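Local coordinates for acetylene hydratase Ahy (Pelobacter acetylenicus, PDB 2E7Z), which hydrates acetylene to acetaldehyde without net redox chemistry, using a tungsten-bis(molybdopterin guanine dinucleotide) cofactor and one [4Fe-4S] cluster, at residues V5-C9 / D10-V14. Residues are numbered along the deposited sequence; the frame is centred on the assembly and turned at random.
With SF4 (iron/sulfur cluster), chain D; MGD (2-amino-5,6-dimercapto-7-methyl-3,7,8a,9-tetrahydro-8-oxa-1,3,9,10-tetraaza-anthracen-4-one guanosine dinucleotide), chain F.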
ATOM      1  N   VAL A   5     -14.352   1.822  13.307  1.00  9.43           N
ATOM      2  CA  VAL A   5     -13.315   1.197  12.497  1.00  9.13           C
ATOM      3  C   VAL A   5     -11.942   1.777  12.917  1.00  9.09           C
ATOM      4  O   VAL A   5     -11.702   2.989  12.788  1.00  8.73           O
ATOM      5  CB  VAL A   5     -13.575   1.416  10.993  1.00  8.53           C
ATOM      6  CG1 VAL A   5     -12.381   0.909  10.193  1.00 10.13           C
ATOM      7  CG2 VAL A   5     -14.889   0.733  10.569  1.00 10.27           C
ATOM      8  N   CYS A   6     -11.056   0.938  13.451  1.00  9.10           N
ATOM      9  CA  CYS A   6      -9.767   1.442  13.836  1.00  9.08           C
ATOM     10  C   CYS A   6      -8.989   1.777  12.566  1.00  8.84           C
ATOM     11  O   CYS A   6      -8.893   0.939  11.662  1.00  8.85           O
ATOM     12  CB  CYS A   6      -9.050   0.372  14.635  1.00 10.02           C
ATOM     13  SG  CYS A   6      -7.365   0.844  15.061  1.00 10.63           S
ATOM     14  N   GLN A   7      -8.459   2.999  12.504  1.00  8.42           N
ATOM     15  CA  GLN A   7      -7.632   3.411  11.366  1.00  9.51           C
ATOM     16  C   GLN A   7      -6.210   3.695  11.829  1.00  9.83           C
ATOM     17  O   GLN A   7      -5.485   4.483  11.207  1.00 10.03           O
ATOM     18  CB  GLN A   7      -8.271   4.608  10.664  1.00  9.16           C
ATOM     19  CG  GLN A   7      -9.624   4.219  10.030  1.00  7.89           C
ATOM     20  CD  GLN A   7     -10.689   5.305  10.115  1.00  7.99           C
ATOM     21  OE1 GLN A   7     -10.575   6.366   9.475  1.00  8.87           O
ATOM     22  NE2 GLN A   7     -11.764   5.024  10.848  1.00  8.33           N
ATOM     23  N   SER A   8      -5.805   3.035  12.911  1.00 10.29           N
ATOM     24  CA  SER A   8      -4.412   3.120  13.338  1.00 10.60           C
ATOM     25  C   SER A   8      -3.506   2.261  12.453  1.00 10.36           C
ATOM     26  O   SER A   8      -2.298   2.454  12.437  1.00 10.62           O
ATOM     27  CB  SER A   8      -4.255   2.763  14.818  1.00 10.67           C
ATOM     28  OG  SER A   8      -4.603   3.863  15.654  1.00 11.82           O
ATOM     29  N   CYS A   9      -4.096   1.342  11.686  1.00  9.41           N
ATOM     30  CA  CYS A   9      -3.414   0.749  10.540  1.00 10.09           C
ATOM     31  C   CYS A   9      -4.512   0.363   9.556  1.00 10.48           C
ATOM     32  O   CYS A   9      -5.703   0.554   9.834  1.00 10.76           O
ATOM     33  CB  CYS A   9      -2.469  -0.416  10.905  1.00 10.61           C
ATOM     34  SG  CYS A   9      -3.155  -2.099  10.969  1.00 11.34           S
ATOM     35  N   ASP A  10      -4.118  -0.186   8.425  1.00 10.14           N
ATOM     36  CA  ASP A  10      -5.046  -0.286   7.305  1.00 10.47           C
ATOM     37  C   ASP A  10      -5.911  -1.555   7.222  1.00 10.42           C
ATOM     38  O   ASP A  10      -6.770  -1.653   6.347  1.00 10.81           O
ATOM     39  CB  ASP A  10      -4.326  -0.021   5.977  1.00 11.96           C
ATOM     40  CG  ASP A  10      -3.184  -0.983   5.699  1.00 14.44           C
ATOM     41  OD1 ASP A  10      -2.686  -1.681   6.619  1.00 13.78           O
ATOM     42  OD2 ASP A  10      -2.751  -0.990   4.517  1.00 19.29           O
ATOM     43  N   ILE A  11      -5.727  -2.510   8.136  1.00 10.55           N
ATOM     44  CA  ILE A  11      -6.594  -3.681   8.105  1.00 10.64           C
ATOM     45  C   ILE A  11      -7.983  -3.341   8.659  1.00 10.16           C
ATOM     46  O   ILE A  11      -8.953  -4.013   8.313  1.00 11.54           O
ATOM     47  CB  ILE A  11      -5.976  -4.919   8.813  1.00 11.29           C
ATOM     48  CG1 ILE A  11      -6.644  -6.217   8.341  1.00 12.42           C
ATOM     49  CG2 ILE A  11      -6.052  -4.773  10.314  1.00 12.14           C
ATOM     50  CD1 ILE A  11      -6.628  -6.455   6.829  1.00 13.92           C
ATOM     51  N   ASN A  12      -8.064  -2.293   9.490  1.00 10.11           N
ATOM     52  CA  ASN A  12      -9.349  -1.707   9.894  1.00 10.13           C
ATOM     53  C   ASN A  12     -10.253  -2.643  10.716  1.00 10.17           C
ATOM     54  O   ASN A  12     -11.470  -2.751  10.460  1.00 10.34           O
ATOM     55  CB  ASN A  12     -10.115  -1.194   8.659  1.00 10.11           C
ATOM     56  CG  ASN A  12      -9.510   0.075   8.021  1.00  8.46           C
ATOM     57  OD1 ASN A  12      -9.994   0.478   6.970  1.00  8.73           O
ATOM     58  ND2 ASN A  12      -8.518   0.719   8.650  1.00  9.05           N
ATOM     59  N   CYS A  13      -9.661  -3.295  11.719  1.00 10.52           N
ATOM     60  CA  CYS A  13     -10.449  -3.991  12.735  1.00 11.15           C
ATOM     61  C   CYS A  13     -11.529  -3.057  13.263  1.00 10.51           C
ATOM     62  O   CYS A  13     -11.276  -1.874  13.491  1.00 10.94           O
ATOM     63  CB  CYS A  13      -9.580  -4.324  13.944  1.00 11.97           C
ATOM     64  SG  CYS A  13      -8.059  -5.241  13.560  1.00 13.41           S
ATOM     65  N   VAL A  14     -12.724  -3.597  13.488  1.00 10.87           N
ATOM     66  CA  VAL A  14     -13.761  -2.834  14.172  1.00 11.94           C
ATOM     67  C   VAL A  14     -13.630  -3.059  15.673  1.00 11.51           C
ATOM     68  O   VAL A  14     -13.643  -4.206  16.140  1.00 12.87           O
ATOM     69  CB  VAL A  14     -15.162  -3.187  13.655  1.00 11.81           C
ATOM     70  CG1 VAL A  14     -16.247  -2.329  14.364  1.00 12.56           C
ATOM     71  CG2 VAL A  14     -15.214  -2.979  12.136  1.00 12.41           C
TER
HETATM   72 FE1  SF4 D 800      -4.351  -2.860  15.449  1.00 13.31          FE
HETATM   73 FE2  SF4 D 800      -6.168  -1.070  14.596  1.00 11.40          FE
HETATM   74 FE3  SF4 D 800      -6.414  -3.682  13.926  1.00 12.64          FE
HETATM   75 FE4  SF4 D 800      -4.488  -2.183  12.818  1.00 11.66          FE
HETATM   76  S1  SF4 D 800      -6.702  -1.872  12.514  1.00 10.86           S
HETATM   77  S2  SF4 D 800      -4.245  -4.336  13.661  1.00 12.99           S
HETATM   78  S3  SF4 D 800      -3.929  -0.759  14.554  1.00 10.96           S
HETATM   79  S4  SF4 D 800      -6.526  -2.819  16.067  1.00 13.11           S
HETATM   80  PB  MGD F 802       6.873  -7.071   7.282  0.50 11.83           P
HETATM   81  O1B MGD F 802       6.541  -7.145   8.749  0.50 11.14           O
HETATM   82  O2B MGD F 802       7.612  -5.866   6.776  0.50  9.53           O
HETATM   83  O3B MGD F 802       5.531  -7.188   6.402  0.50 10.76           O
HETATM   84  O3A MGD F 802       3.059  -6.997   6.593  0.50 10.00           O
HETATM   85  PA  MGD F 802       4.224  -8.093   6.627  0.50 11.72           P
HETATM   86  O1A MGD F 802       4.116  -8.911   5.365  0.50 10.31           O
HETATM   87  O2A MGD F 802       4.158  -8.799   7.968  0.50 12.29           O
HETATM   88  O5' MGD F 802       7.717  -8.386   6.890  0.50 11.41           O
HETATM   89  C5' MGD F 802       7.161  -9.628   7.279  0.50 10.44           C
HETATM   90  C4' MGD F 802       8.041 -10.756   6.772  0.50  9.33           C
HETATM   91  O4' MGD F 802       8.268 -10.604   5.366  0.50  9.80           O
HETATM   92  C3' MGD F 802       9.407 -10.742   7.453  0.50  9.30           C
HETATM   93  O3' MGD F 802       9.510 -11.879   8.312  0.50 10.26           O
HETATM   94  C2' MGD F 802      10.404 -10.816   6.318  0.50  9.09           C
HETATM   95  O2' MGD F 802      11.455 -11.759   6.519  0.50  9.23           O
HETATM   96  C1' MGD F 802       9.515 -11.236   5.153  0.50  9.64           C
HETATM   97  N9  MGD F 802      10.098 -10.938   3.830  0.50  8.55           N
HETATM   98  C8  MGD F 802      10.862  -9.889   3.475  0.50 10.08           C
HETATM   99  N7  MGD F 802      11.217  -9.940   2.165  0.50  9.90           N
HETATM  100  C5  MGD F 802      10.679 -11.084   1.674  0.50  9.81           C
HETATM  101  C6  MGD F 802      10.648 -11.781   0.370  0.50  9.47           C
HETATM  102  O6  MGD F 802      11.273 -11.327  -0.612  0.50  9.75           O
HETATM  103  N1  MGD F 802       9.950 -12.924   0.285  0.50  8.72           N
HETATM  104  C2  MGD F 802       9.279 -13.459   1.326  0.50  7.86           C
HETATM  105  N2  MGD F 802       8.589 -14.611   1.143  0.50  9.11           N
HETATM  106  N3  MGD F 802       9.262 -12.868   2.554  0.50  8.64           N
HETATM  107  C4  MGD F 802       9.929 -11.719   2.767  0.50  8.53           C
HETATM  108  C10 MGD F 802       3.021  -5.859   5.734  0.50 10.66           C
HETATM  109  C11 MGD F 802       1.801  -5.089   6.232  0.50  9.60           C
HETATM  110  O11 MGD F 802       1.904  -4.914   7.654  0.50 11.23           O
HETATM  111  C12 MGD F 802       1.604  -3.757   5.538  0.50 11.21           C
HETATM  112  S12 MGD F 802       1.992  -3.575   3.898  0.50 13.81           S
HETATM  113  C13 MGD F 802       1.115  -2.694   6.200  0.50 11.02           C
HETATM  114  S13 MGD F 802       0.713  -1.230   5.426  0.50 12.39           S
HETATM  115  C14 MGD F 802       0.931  -2.729   7.682  0.50  9.90           C
HETATM  116  N15 MGD F 802       2.055  -2.085   8.350  0.50 10.57           N
HETATM  117  C16 MGD F 802       2.179  -2.269   9.682  0.50 10.20           C
HETATM  118  C17 MGD F 802       2.998  -1.399  10.554  0.50 10.91           C
HETATM  119  O17 MGD F 802       3.641  -0.433  10.083  0.50 10.92           O
HETATM  120  N18 MGD F 802       3.040  -1.689  11.868  0.50  9.95           N
HETATM  121  C19 MGD F 802       2.380  -2.736  12.410  0.50 10.67           C
HETATM  122  N19 MGD F 802       2.473  -2.942  13.740  0.50 10.50           N
HETATM  123  N20 MGD F 802       1.617  -3.582  11.671  0.50 10.84           N
HETATM  124  C21 MGD F 802       1.492  -3.398  10.341  0.50 10.82           C
HETATM  125  N22 MGD F 802       0.745  -4.239   9.605  0.50 11.52           N
HETATM  126  C23 MGD F 802       0.792  -4.182   8.159  0.50 10.54           C
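Cys-6, Cys-9 and Cys-13 hold the [4Fe-4S] cluster against the loop between strands 2-5 and 14-19, each SG holding a different iron: FE2, FE4 and FE3 respectively, with Cys-6 SG 2.3 Å from FE2. Cys-43 is the fourth cysteine ligand, and the CxxCxxxC spacing is that of the cluster-binding loop in this molybdopterin enzyme family. Between the thiolates, the CG2 methyl of Ile-11 rests 3.7 Å from cluster sulfide S1. Ser-8 N donates to Cys-6 SG (3.4 Å, 161°), a bond that probably draws some negative charge off the thiolate. Asp-10, the active-site residue, turns its carboxylate from the cluster toward the pterin; both carboxylate oxygens, OD1 and OD2, stand 3.6 Å from S13 of the cofactor, the tungsten lies about 4 Å from the side chain, and Trp-176 donates to OD1.

Behind the metal, Cys-6 N grips Cys-13 O (2.8 Å, 163°) and joins the two ends of the loop. Asn-12 fills the middle. With CG anti to its own carbonyl carbon (chi1 -72°), its amide turns back toward the backbone of Cys-6 and Cys-9: ND2 makes a weak, bent bond to Cys-6 O (3.0 Å) and lies 3.1 Å from Cys-9 O, while OD1 accepts from Gln-113. Across its CB lies the CG1 methyl of Val-5. A leucine in its place would probably leave Cys-6 O without its weak side-chain donor and Gln-113 without its acceptor. Gln-7 reaches back to bond Val-5 O through NE2 and offers OE1 to Arg-462, a residue of the tungsten cofactor site.

At the loop's base, Val-5 and Val-14 form an antiparallel non-hydrogen-bonded pair that links strands 2-5 and 14-19, both side chains touching Asn-476 of strand 474-476, while helix 177-189 packs against Ile-11 and Cys-13.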